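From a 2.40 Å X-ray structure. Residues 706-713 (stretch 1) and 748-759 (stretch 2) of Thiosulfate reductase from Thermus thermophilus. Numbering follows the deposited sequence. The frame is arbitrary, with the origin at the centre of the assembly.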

# COMPACT_ATOMS: atom_id res chain seq x y z
N MET A 706 29.71 33.95 18.09
CA MET A 706 28.40 33.25 17.92
C MET A 706 28.97 31.78 17.97
O MET A 706 29.32 31.18 16.95
CB MET A 706 27.69 33.55 16.58
CG MET A 706 27.00 34.95 16.43
SD MET A 706 26.38 35.29 14.74
CE MET A 706 24.84 34.36 14.69
N ARG A 707 29.05 31.22 19.18
CA ARG A 707 29.64 29.92 19.40
C ARG A 707 29.06 28.66 18.69
O ARG A 707 29.83 27.75 18.35
CB ARG A 707 29.88 29.71 20.93
CG ARG A 707 30.86 30.78 21.55
CD ARG A 707 31.54 30.34 22.88
NE ARG A 707 32.39 29.15 22.73
CZ ARG A 707 32.56 28.19 23.64
NH1 ARG A 707 31.93 28.26 24.81
NH2 ARG A 707 33.34 27.15 23.38
N LEU A 708 27.76 28.58 18.41
CA LEU A 708 27.27 27.43 17.62
C LEU A 708 27.05 27.64 16.12
O LEU A 708 26.56 26.72 15.46
CB LEU A 708 26.01 26.71 18.21
CG LEU A 708 25.06 27.40 19.17
CD1 LEU A 708 23.80 26.53 19.43
CD2 LEU A 708 25.80 27.72 20.48
N ALA A 709 27.34 28.80 15.55
CA ALA A 709 27.20 29.01 14.11
C ALA A 709 28.59 29.05 13.44
O ALA A 709 28.74 28.79 12.23
CB ALA A 709 26.41 30.33 13.78
N HIS A 710 29.58 29.34 14.28
CA HIS A 710 31.01 29.41 13.89
C HIS A 710 31.65 28.11 13.39
O HIS A 710 31.74 27.12 14.12
CB HIS A 710 31.97 29.93 15.01
CG HIS A 710 33.39 30.11 14.58
ND1 HIS A 710 33.76 31.06 13.69
CD2 HIS A 710 34.49 29.40 14.84
CE1 HIS A 710 35.04 30.94 13.41
NE2 HIS A 710 35.51 29.93 14.10
N GLY A 711 32.09 28.16 12.12
CA GLY A 711 32.75 27.06 11.41
C GLY A 711 31.94 25.98 10.71
O GLY A 711 32.49 24.95 10.27
N ARG A 712 30.64 26.19 10.54
CA ARG A 712 29.73 25.19 9.96
C ARG A 712 29.17 25.46 8.53
O ARG A 712 28.67 26.55 8.26
CB ARG A 712 28.58 24.95 11.00
CG ARG A 712 29.10 25.06 12.47
CD ARG A 712 28.10 24.68 13.61
NE ARG A 712 28.12 23.25 13.95
CZ ARG A 712 28.57 22.69 15.06
NH1 ARG A 712 29.08 23.41 16.04
NH2 ARG A 712 28.52 21.37 15.20
N GLY A 713 29.33 24.49 7.63
CA GLY A 713 28.89 24.60 6.24
C GLY A 713 29.71 25.53 5.35
O GLY A 713 30.74 26.04 5.78
N ARG A 748 36.37 18.84 12.33
CA ARG A 748 36.37 18.52 13.76
C ARG A 748 35.83 19.79 14.43
O ARG A 748 36.44 20.86 14.41
CB ARG A 748 37.78 18.07 14.19
CG ARG A 748 38.23 16.71 13.50
CD ARG A 748 39.78 16.59 13.24
NE ARG A 748 40.20 15.81 12.05
CZ ARG A 748 40.56 16.31 10.86
NH1 ARG A 748 40.56 17.62 10.67
NH2 ARG A 748 40.95 15.50 9.87
N LEU A 749 34.63 19.68 14.99
CA LEU A 749 33.92 20.82 15.57
C LEU A 749 33.43 20.55 16.97
O LEU A 749 33.36 19.39 17.38
CB LEU A 749 32.70 21.12 14.69
CG LEU A 749 32.91 21.62 13.26
CD1 LEU A 749 31.75 21.15 12.35
CD2 LEU A 749 33.05 23.15 13.29
N PRO A 750 33.06 21.61 17.73
CA PRO A 750 32.59 21.30 19.07
C PRO A 750 31.24 20.56 19.04
O PRO A 750 30.57 20.46 18.00
CB PRO A 750 32.49 22.66 19.77
CG PRO A 750 33.21 23.65 18.84
CD PRO A 750 33.03 23.05 17.47
N SER A 751 30.83 20.04 20.19
CA SER A 751 29.55 19.36 20.28
C SER A 751 28.45 20.43 20.38
O SER A 751 28.52 21.31 21.25
CB SER A 751 29.51 18.43 21.49
OG SER A 751 28.18 18.22 21.92
N LEU A 752 27.45 20.38 19.50
CA LEU A 752 26.32 21.31 19.50
C LEU A 752 25.43 21.19 20.74
O LEU A 752 24.90 22.21 21.21
CB LEU A 752 25.42 21.14 18.28
CG LEU A 752 25.61 22.09 17.10
CD1 LEU A 752 24.62 21.69 16.00
CD2 LEU A 752 25.38 23.54 17.54
N THR A 753 25.22 19.98 21.24
CA THR A 753 24.40 19.74 22.44
C THR A 753 25.10 20.37 23.67
O THR A 753 24.45 21.02 24.50
CB THR A 753 24.11 18.20 22.68
OG1 THR A 753 23.35 17.67 21.60
CG2 THR A 753 23.35 17.95 23.98
N GLY A 754 26.42 20.19 23.77
CA GLY A 754 27.21 20.79 24.83
C GLY A 754 26.98 22.29 24.88
O GLY A 754 26.58 22.84 25.91
N LEU A 755 27.22 22.98 23.76
CA LEU A 755 26.97 24.43 23.63
C LEU A 755 25.47 24.79 23.88
O LEU A 755 25.17 25.68 24.68
CB LEU A 755 27.40 24.93 22.24
CG LEU A 755 28.90 24.92 21.95
CD1 LEU A 755 29.18 25.09 20.43
CD2 LEU A 755 29.57 26.03 22.77
N ALA A 756 24.54 24.10 23.22
CA ALA A 756 23.11 24.36 23.43
C ALA A 756 22.69 24.25 24.90
O ALA A 756 21.72 24.86 25.32
CB ALA A 756 22.22 23.40 22.58
N LYS A 757 23.43 23.48 25.69
CA LYS A 757 23.09 23.33 27.12
C LYS A 757 23.56 24.44 28.07
O LYS A 757 23.20 24.38 29.25
CB LYS A 757 23.57 22.00 27.70
CG LYS A 757 22.75 20.79 27.34
CD LYS A 757 23.48 19.54 27.77
CE LYS A 757 22.90 18.29 27.13
NZ LYS A 757 21.86 17.61 27.97
N ARG A 758 24.37 25.40 27.60
CA ARG A 758 24.81 26.52 28.43
C ARG A 758 23.54 27.20 28.95
O ARG A 758 22.69 27.57 28.14
CB ARG A 758 25.62 27.55 27.64
CG ARG A 758 27.00 27.13 27.22
CD ARG A 758 27.15 27.42 25.74
NE ARG A 758 27.58 28.77 25.46
CZ ARG A 758 27.21 29.54 24.43
NH1 ARG A 758 26.34 29.13 23.52
NH2 ARG A 758 27.77 30.74 24.31
N PRO A 759 23.39 27.38 30.28
CA PRO A 759 22.20 28.02 30.87
C PRO A 759 22.04 29.52 30.53
O PRO A 759 23.04 30.20 30.37
CB PRO A 759 22.38 27.82 32.38
CG PRO A 759 23.42 26.70 32.50
CD PRO A 759 24.34 27.02 31.34

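No hydrogen bond joins the two stretches; the 563 Å² they bury between them, both sides summed, comes largely from apolar packing and from arginine side chains, most of them against leucines. Stretch 1 has no regular helix or strand, but a type II beta turn runs from Ala709 to Arg712, with Gly711 at a phi of 85°, a value that favours glycine. Stretch 2 begins as loop and enters a short helix at Leu752. Two CA pairs set the register: Leu708 CA to Leu752 CA at 6.5 Å and Gly711 CA to Leu749 CA at 7.6 Å. Their order shows that the chains run past each other in opposite senses.

Along stretch 2, Arg748 makes no contact, and Leu749 is the first residue to reach across. Its CB points toward stretch 1, and its CD2 lies 3.6 Å from Gly711 O, so the methyl rests against the Gly711 carbonyl. The absence of a side chain at Gly711 matters here: an ideal CB would sit only 3.4 Å from Leu749 CD2, a tight fit.

Leu749, Pro750 and Leu752 surround the Arg712 guanidinium on both faces and at one edge. Leu749 CB lies over one face, 4.2 Å from Arg712 NH2, and Leu752 CG over the opposite face, 3.5 Å from the same NH2. Pro750 O approaches near the guanidinium plane, 3.6 Å from Arg712 NH2. That edge-on position suits the attraction between a cationic N-H group and a carbonyl, although the pair is not a hydrogen bond.

Ser751 points away and serves its own stretch: as N-cap it accepts a bond from Gly754 N to Ser751 OG, 3.2 Å long with an angle of 167° at the hydrogen. The helix is further marked by Ala756 N to Leu752 O at 2.8 Å.

Leu752 starts sideways at CB, yet its end comes nearer, placing Leu752 CD2 3.3 Å from Leu708 CB. One helical turn later, Leu755 points toward stretch 1, its CB 3.7 Å from Leu708 CD2. Leu708 thus packs against both leucines. Leu755 CD1 also meets Arg707 O at 3.4 Å, while Leu755 CD2 lies over one face of the Arg707 guanidinium, 3.8 Å from Arg707 CZ.

Arg758 closes the contact. Arg707 CB lies over one face of its guanidinium, and Arg758 NH1 is 3.4 Å from Leu708 CD2. Arg707 NH1 and Arg758 NE stand 4.4 Å apart, an approach of like charges, so electrostatics between these two side chains does not favour this end.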